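Local coordinates for protein C alpha-dehydrogenase (Sphingobium sp. SYK-6, PDB 4YAC) that binds NADH and, as a C alpha-dehydrogenase of the short-chain dehydrogenase/reductase family, probably oxidises alcohols with NAD(+) in bacterial breakdown of lignin-derived aryl ethers, at residues V18-Q22 against L88-A92; V25-A30 against G235-L239. The contacts are given in a common frame with arbitrary orientation. Numbering follows the deposited sequence.

Overall arrangement
Both contacts use helix 17-28, the first helix of the Rossmann fold of a short-chain dehydrogenase; their centres lie about 11 Å apart and both are largely buried. Interaction 1 joins the start of that helix to the end of strand 87-90 beside the dinucleotide, its centre about 9 Å from the chain centre; interaction 2, at about 16 Å, joins the far end of the helix to helix 231-243. A single hydroxyl-amide hydrogen bond with a few methyl contacts marks the first, whereas the second buries more surface, with an apolar centre and a salt bridge at its margin, where Arg236 is exposed. They touch directly: Gln22 NE2 packs on Val238 CG2 at 3.8 Å, and Cys89 SG on Leu26 CD1 at 4.0 Å.

Interaction 1 of 2, residues V18-Q22 against L88-A92; sequences VALGQ and LCNTA. With NAI (1,4-dihydronicotinamide adenine dinucleotide), chain B.
The first turns of helix 17-28 lie over the C-terminal end of strand 87-90, with Ala19 and Thr91 closest at 5.7 Å between CA atoms. Residues 18-22 are regular alpha helix (Gln22 N to Val18 O, 3.0 Å); Cys89 is extended (-112/100), Asn90 (-85/90) centres an inverse gamma turn at the strand end, and Thr91 follows at -122/-22. Thr91, chi1 m, directs its methyl to the helix: CG2 lies 3.6 Å from Ala19 CB and 3.8 Å from Val18 CG1, Val18 being t. Gln22 adopts m, t with chi3 near 0°, which brings OE1 to accept a 2.6 Å hydrogen bond from Thr91 OG1 and to lie 3.8 Å from Cys89 CB. This is the helix following the first strand of the Rossmann fold, whose N-terminal end faces the cofactor pyrophosphate: Val18 N donates to NAI O5D at 2.9 Å. Thr142 hydrogen-bonds Thr91 OG1 and, weakly, Gln22 NE2. The buried polar groups of Thr91 and Gln22 therefore have protein partners, while Val18 binds the cofactor through its backbone NH.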
ATOM      1  N   VAL A  18       1.782  20.247  -8.187  1.00 29.87           N
ATOM      2  CA  VAL A  18       2.794  19.982  -7.162  1.00 29.47           C
ATOM      3  C   VAL A  18       4.174  19.765  -7.766  1.00 27.66           C
ATOM      4  O   VAL A  18       5.163  20.305  -7.272  1.00 31.40           O
ATOM      5  CB  VAL A  18       2.411  18.745  -6.312  1.00 31.17           C
ATOM      6  CG1 VAL A  18       3.570  18.301  -5.422  1.00 36.26           C
ATOM      7  CG2 VAL A  18       1.200  19.055  -5.460  1.00 38.86           C
ATOM      8  N   ALA A  19       4.241  18.972  -8.830  1.00 24.67           N
ATOM      9  CA  ALA A  19       5.531  18.639  -9.429  1.00 26.09           C
ATOM     10  C   ALA A  19       6.202  19.868 -10.040  1.00 26.72           C
ATOM     11  O   ALA A  19       7.416  20.028  -9.940  1.00 28.44           O
ATOM     12  CB  ALA A  19       5.364  17.564 -10.473  1.00 30.04           C
ATOM     13  N   LEU A  20       5.416  20.728 -10.680  1.00 24.69           N
ATOM     14  CA  LEU A  20       5.955  21.970 -11.228  1.00 24.66           C
ATOM     15  C   LEU A  20       6.521  22.827 -10.101  1.00 29.52           C
ATOM     16  O   LEU A  20       7.563  23.463 -10.256  1.00 27.83           O
ATOM     17  CB  LEU A  20       4.884  22.738 -12.001  1.00 29.15           C
ATOM     18  CG  LEU A  20       5.261  24.134 -12.502  1.00 31.26           C
ATOM     19  CD1 LEU A  20       6.515  24.087 -13.357  1.00 30.75           C
ATOM     20  CD2 LEU A  20       4.111  24.739 -13.285  1.00 35.91           C
ATOM     21  N   GLY A  21       5.836  22.836  -8.963  1.00 29.53           N
ATOM     22  CA  GLY A  21       6.316  23.537  -7.787  1.00 29.60           C
ATOM     23  C   GLY A  21       7.665  23.006  -7.343  1.00 37.46           C
ATOM     24  O   GLY A  21       8.550  23.770  -6.959  1.00 34.92           O
ATOM     25  N   GLN A  22       7.826  21.688  -7.400  1.00 35.42           N
ATOM     26  CA  GLN A  22       9.101  21.070  -7.062  1.00 33.58           C
ATOM     27  C   GLN A  22      10.170  21.489  -8.068  1.00 28.79           C
ATOM     28  O   GLN A  22      11.269  21.881  -7.685  1.00 31.58           O
ATOM     29  CB  GLN A  22       8.959  19.546  -7.012  1.00 31.01           C
ATOM     30  CG  GLN A  22       8.083  19.080  -5.853  1.00 29.78           C
ATOM     31  CD  GLN A  22       7.804  17.587  -5.855  1.00 31.67           C
ATOM     32  OE1 GLN A  22       8.212  16.862  -6.763  1.00 27.07           O
ATOM     33  NE2 GLN A  22       7.089  17.121  -4.836  1.00 31.50           N
ATOM     34  N   LEU A  88      15.720  11.873  -8.253  1.00 32.65           N
ATOM     35  CA  LEU A  88      14.510  11.462  -8.954  1.00 26.03           C
ATOM     36  C   LEU A  88      13.289  11.816  -8.114  1.00 28.61           C
ATOM     37  O   LEU A  88      13.180  11.385  -6.965  1.00 26.42           O
ATOM     38  CB  LEU A  88      14.535   9.961  -9.247  1.00 23.26           C
ATOM     39  CG  LEU A  88      13.231   9.377  -9.804  1.00 22.13           C
ATOM     40  CD1 LEU A  88      12.938   9.938 -11.185  1.00 26.28           C
ATOM     41  CD2 LEU A  88      13.291   7.856  -9.837  1.00 27.81           C
ATOM     42  N   CYS A  89      12.382  12.599  -8.691  1.00 26.31           N
ATOM     43  CA  CYS A  89      11.163  13.008  -8.005  1.00 23.95           C
ATOM     44  C   CYS A  89       9.976  12.347  -8.685  1.00 23.38           C
ATOM     45  O   CYS A  89       9.523  12.798  -9.739  1.00 27.78           O
ATOM     46  CB  CYS A  89      11.001  14.534  -8.010  1.00 28.12           C
ATOM     47  SG  CYS A  89      12.321  15.434  -7.174  1.00 26.55           S
ATOM     48  N   ASN A  90       9.494  11.262  -8.088  1.00 26.71           N
ATOM     49  CA  ASN A  90       8.318  10.563  -8.588  1.00 27.33           C
ATOM     50  C   ASN A  90       7.061  11.226  -8.043  1.00 25.99           C
ATOM     51  O   ASN A  90       6.569  10.848  -6.981  1.00 26.55           O
ATOM     52  CB  ASN A  90       8.350   9.087  -8.186  1.00 26.02           C
ATOM     53  CG  ASN A  90       9.632   8.389  -8.593  1.00 24.56           C
ATOM     54  OD1 ASN A  90       9.793   7.972  -9.739  1.00 23.57           O
ATOM     55  ND2 ASN A  90      10.546   8.238  -7.644  1.00 26.20           N
ATOM     56  N   THR A  91       6.541  12.213  -8.769  1.00 24.82           N
ATOM     57  CA  THR A  91       5.499  13.081  -8.229  1.00 23.61           C
ATOM     58  C   THR A  91       4.216  13.071  -9.055  1.00 27.40           C
ATOM     59  O   THR A  91       3.145  13.378  -8.532  1.00 29.45           O
ATOM     60  CB  THR A  91       6.046  14.518  -8.093  1.00 26.30           C
ATOM     61  OG1 THR A  91       7.181  14.487  -7.221  1.00 29.70           O
ATOM     62  CG2 THR A  91       5.010  15.476  -7.515  1.00 29.01           C
ATOM     63  N   ALA A  92       4.309  12.699 -10.328  1.00 25.25           N
ATOM     64  CA  ALA A  92       3.113  12.599 -11.162  1.00 24.56           C
ATOM     65  C   ALA A  92       2.089  11.695 -10.498  1.00 24.63           C
ATOM     66  O   ALA A  92       2.435  10.684  -9.893  1.00 26.22           O
ATOM     67  CB  ALA A  92       3.461  12.074 -12.543  1.00 26.43           C
TER
HETATM   68  PA  NAI B 500      -1.932  18.255 -11.839  1.00 39.03           P
HETATM   69  O1A NAI B 500      -3.043  17.953 -12.813  1.00 47.11           O
HETATM   70  O2A NAI B 500      -1.887  19.771 -11.578  1.00 43.31           O
HETATM   71  O5B NAI B 500      -0.556  17.779 -12.436  1.00 32.17           O
HETATM   72  C5B NAI B 500      -0.401  16.452 -12.822  1.00 32.74           C
HETATM   73  C4B NAI B 500       0.585  16.370 -13.910  1.00 28.54           C
HETATM   74  O4B NAI B 500       0.963  14.962 -14.078  1.00 25.14           O
HETATM   75  C3B NAI B 500       0.026  16.833 -15.173  1.00 28.76           C
HETATM   76  O3B NAI B 500       0.920  17.726 -15.825  1.00 29.11           O
HETATM   77  C2B NAI B 500      -0.189  15.644 -15.959  1.00 24.80           C
HETATM   78  O2B NAI B 500      -0.103  15.919 -17.371  1.00 28.23           O
HETATM   79  C1B NAI B 500       0.851  14.738 -15.520  1.00 24.03           C
HETATM   80  N9A NAI B 500       0.576  13.360 -15.822  1.00 24.62           N
HETATM   81  C8A NAI B 500      -0.581  12.663 -15.641  1.00 23.47           C
HETATM   82  N7A NAI B 500      -0.432  11.397 -16.066  1.00 24.07           N
HETATM   83  C5A NAI B 500       0.844  11.235 -16.537  1.00 26.42           C
HETATM   84  C6A NAI B 500       1.586  10.197 -17.091  1.00 23.59           C
HETATM   85  N6A NAI B 500       1.028   8.897 -17.295  1.00 23.58           N
HETATM   86  N1A NAI B 500       2.879  10.415 -17.458  1.00 24.13           N
HETATM   87  C2A NAI B 500       3.463  11.618 -17.301  1.00 21.82           C
HETATM   88  N3A NAI B 500       2.782  12.646 -16.765  1.00 24.60           N
HETATM   89  C4A NAI B 500       1.490  12.490 -16.383  1.00 23.64           C
HETATM   90  O3  NAI B 500      -2.161  17.488 -10.516  1.00 40.23           O
HETATM   91  PN  NAI B 500      -1.608  18.028  -9.111  1.00 48.21           P
HETATM   92  O1N NAI B 500      -2.299  19.338  -8.768  1.00 56.63           O
HETATM   93  O2N NAI B 500      -1.912  16.939  -7.975  1.00 58.12           O
HETATM   94  O5D NAI B 500      -0.078  18.259  -9.198  1.00 50.43           O

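Interaction 2 of 2, residues V25-A30 against G235-L239; sequences VLAEEA and GRVVL
Val25-Ala30, at the C-terminal part of helix 17-28, packs against helical Gly235-Leu239; the nearest CA pairs are Val25-Gly235 at 5.8 Å and Leu26-Leu239 at 7.0 Å. Val25 O accepts from Ala30 N (3.2 Å) and, weakly, from Glu29 N (3.1 Å), while Leu239 N donates to Gly235 O (2.9 Å). The charged pair is Glu29 (m, t) and Arg236 (m, t, t). Glu29 OE2 sits at the guanidinium edge, accepting a salt-bridge hydrogen bond from Arg236 NE at 2.5 Å and a weak one from Arg236 NH2 at 2.9 Å. Arg236 NH1 has a long, weak ion pair with Asp233, and Glu28 OE2 is satisfied by Tyr50. The contact joins the first helix of the Rossmann fold to helix 231-243, which precedes the last strand of the parallel sheet, 248-249. Gly235 permits the close approach: a CB there would lie 2.8 Å from Val25 CG2. Beyond it, Leu239 (t, p) fills the gap, with CD2 3.8 Å from Val25 CG1 and CD1 3.8 Å from Ala30 CB and 4.1 Å from Leu26 CD2. On the outer face of helix 231-243, Val237 packs on Tyr273 of the second subunit.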
ATOM      1  N   VAL A  25      11.428  25.211  -7.576  1.00 33.50           N
ATOM      2  CA  VAL A  25      12.299  25.372  -6.417  1.00 31.40           C
ATOM      3  C   VAL A  25      13.664  24.746  -6.668  1.00 35.00           C
ATOM      4  O   VAL A  25      14.689  25.315  -6.294  1.00 34.22           O
ATOM      5  CB  VAL A  25      11.666  24.751  -5.151  1.00 37.66           C
ATOM      6  CG1 VAL A  25      12.650  24.743  -3.984  1.00 34.53           C
ATOM      7  CG2 VAL A  25      10.403  25.510  -4.765  1.00 33.07           C
ATOM      8  N   LEU A  26      13.686  23.579  -7.304  1.00 31.87           N
ATOM      9  CA  LEU A  26      14.950  22.899  -7.560  1.00 29.63           C
ATOM     10  C   LEU A  26      15.778  23.647  -8.610  1.00 36.23           C
ATOM     11  O   LEU A  26      16.998  23.767  -8.477  1.00 34.54           O
ATOM     12  CB  LEU A  26      14.697  21.452  -8.002  1.00 32.64           C
ATOM     13  CG  LEU A  26      14.050  20.560  -6.934  1.00 31.97           C
ATOM     14  CD1 LEU A  26      13.627  19.223  -7.531  1.00 28.64           C
ATOM     15  CD2 LEU A  26      14.986  20.343  -5.756  1.00 38.42           C
ATOM     16  N   ALA A  27      15.115  24.168  -9.637  1.00 37.48           N
ATOM     17  CA  ALA A  27      15.802  24.868 -10.723  1.00 35.81           C
ATOM     18  C   ALA A  27      16.272  26.261 -10.313  1.00 33.81           C
ATOM     19  O   ALA A  27      17.358  26.705 -10.702  1.00 32.49           O
ATOM     20  CB  ALA A  27      14.888  24.969 -11.937  1.00 37.57           C
ATOM     21  N   GLU A  28      15.455  26.952  -9.526  1.00 35.23           N
ATOM     22  CA  GLU A  28      15.713  28.350  -9.199  1.00 34.28           C
ATOM     23  C   GLU A  28      16.556  28.497  -7.939  1.00 43.72           C
ATOM     24  O   GLU A  28      17.675  29.004  -7.996  1.00 62.24           O
ATOM     25  CB  GLU A  28      14.394  29.105  -9.041  1.00 40.48           C
ATOM     26  CG  GLU A  28      13.602  29.200 -10.334  1.00 37.11           C
ATOM     27  CD  GLU A  28      12.336  30.021 -10.189  1.00 41.19           C
ATOM     28  OE1 GLU A  28      12.443  31.246  -9.963  1.00 36.66           O
ATOM     29  OE2 GLU A  28      11.233  29.440 -10.300  1.00 42.25           O
ATOM     30  N   GLU A  29      16.027  28.050  -6.806  1.00 36.81           N
ATOM     31  CA  GLU A  29      16.736  28.199  -5.537  1.00 43.80           C
ATOM     32  C   GLU A  29      17.947  27.277  -5.450  1.00 47.02           C
ATOM     33  O   GLU A  29      19.069  27.731  -5.228  1.00 44.22           O
ATOM     34  CB  GLU A  29      15.803  27.917  -4.359  1.00 43.18           C
ATOM     35  CG  GLU A  29      14.568  28.793  -4.322  1.00 62.25           C
ATOM     36  CD  GLU A  29      13.670  28.473  -3.148  1.00 76.08           C
ATOM     37  OE1 GLU A  29      14.177  27.955  -2.131  1.00 90.93           O
ATOM     38  OE2 GLU A  29      12.455  28.736  -3.246  1.00 77.70           O
ATOM     39  N   ALA A  30      17.711  25.979  -5.614  1.00 44.32           N
ATOM     40  CA  ALA A  30      18.769  24.985  -5.474  1.00 35.07           C
ATOM     41  C   ALA A  30      19.738  24.996  -6.652  1.00 38.64           C
ATOM     42  O   ALA A  30      20.816  24.407  -6.573  1.00 39.38           O
ATOM     43  CB  ALA A  30      18.166  23.601  -5.316  1.00 34.66           C
ATOM     44  N   GLY A 235       7.277  22.804  -2.374  1.00 40.75           N
ATOM     45  CA  GLY A 235       8.538  22.541  -3.041  1.00 36.70           C
ATOM     46  C   GLY A 235       9.712  22.806  -2.116  1.00 38.33           C
ATOM     47  O   GLY A 235      10.714  22.093  -2.147  1.00 33.86           O
ATOM     48  N   ARG A 236       9.588  23.832  -1.283  1.00 37.81           N
ATOM     49  CA  ARG A 236      10.648  24.170  -0.344  1.00 34.74           C
ATOM     50  C   ARG A 236      10.727  23.161   0.797  1.00 44.42           C
ATOM     51  O   ARG A 236      11.811  22.882   1.307  1.00 37.99           O
ATOM     52  CB  ARG A 236      10.440  25.585   0.198  1.00 38.44           C
ATOM     53  CG  ARG A 236      10.710  26.639  -0.851  1.00 49.19           C
ATOM     54  CD  ARG A 236      10.340  28.033  -0.397  1.00 55.15           C
ATOM     55  NE  ARG A 236      10.790  29.018  -1.379  1.00 54.10           N
ATOM     56  CZ  ARG A 236      10.086  30.066  -1.798  1.00 59.23           C
ATOM     57  NH1 ARG A 236       8.869  30.309  -1.328  1.00 64.05           N
ATOM     58  NH2 ARG A 236      10.614  30.884  -2.699  1.00 67.78           N
ATOM     59  N   VAL A 237       9.581  22.616   1.195  1.00 57.13           N
ATOM     60  CA  VAL A 237       9.555  21.543   2.184  1.00 50.07           C
ATOM     61  C   VAL A 237      10.340  20.355   1.645  1.00 39.35           C
ATOM     62  O   VAL A 237      11.111  19.722   2.368  1.00 37.32           O
ATOM     63  CB  VAL A 237       8.108  21.107   2.525  1.00 46.70           C
ATOM     64  CG1 VAL A 237       8.102  19.866   3.421  1.00 44.86           C
ATOM     65  CG2 VAL A 237       7.354  22.244   3.188  1.00 45.71           C
ATOM     66  N   VAL A 238      10.137  20.063   0.366  1.00 34.09           N
ATOM     67  CA  VAL A 238      10.824  18.957  -0.286  1.00 31.53           C
ATOM     68  C   VAL A 238      12.317  19.219  -0.332  1.00 36.48           C
ATOM     69  O   VAL A 238      13.117  18.351   0.015  1.00 37.30           O
ATOM     70  CB  VAL A 238      10.295  18.732  -1.714  1.00 32.04           C
ATOM     71  CG1 VAL A 238      11.263  17.878  -2.534  1.00 36.75           C
ATOM     72  CG2 VAL A 238       8.934  18.081  -1.661  1.00 38.29           C
ATOM     73  N   LEU A 239      12.682  20.418  -0.773  1.00 42.17           N
ATOM     74  CA  LEU A 239      14.084  20.790  -0.889  1.00 44.86           C
ATOM     75  C   LEU A 239      14.794  20.561   0.434  1.00 42.83           C
ATOM     76  O   LEU A 239      15.884  19.994   0.485  1.00 44.98           O
ATOM     77  CB  LEU A 239      14.221  22.252  -1.313  1.00 41.27           C
ATOM     78  CG  LEU A 239      15.653  22.793  -1.362  1.00 39.15           C
ATOM     79  CD1 LEU A 239      16.510  21.980  -2.321  1.00 36.64           C
ATOM     80  CD2 LEU A 239      15.644  24.256  -1.759  1.00 41.75           C
TER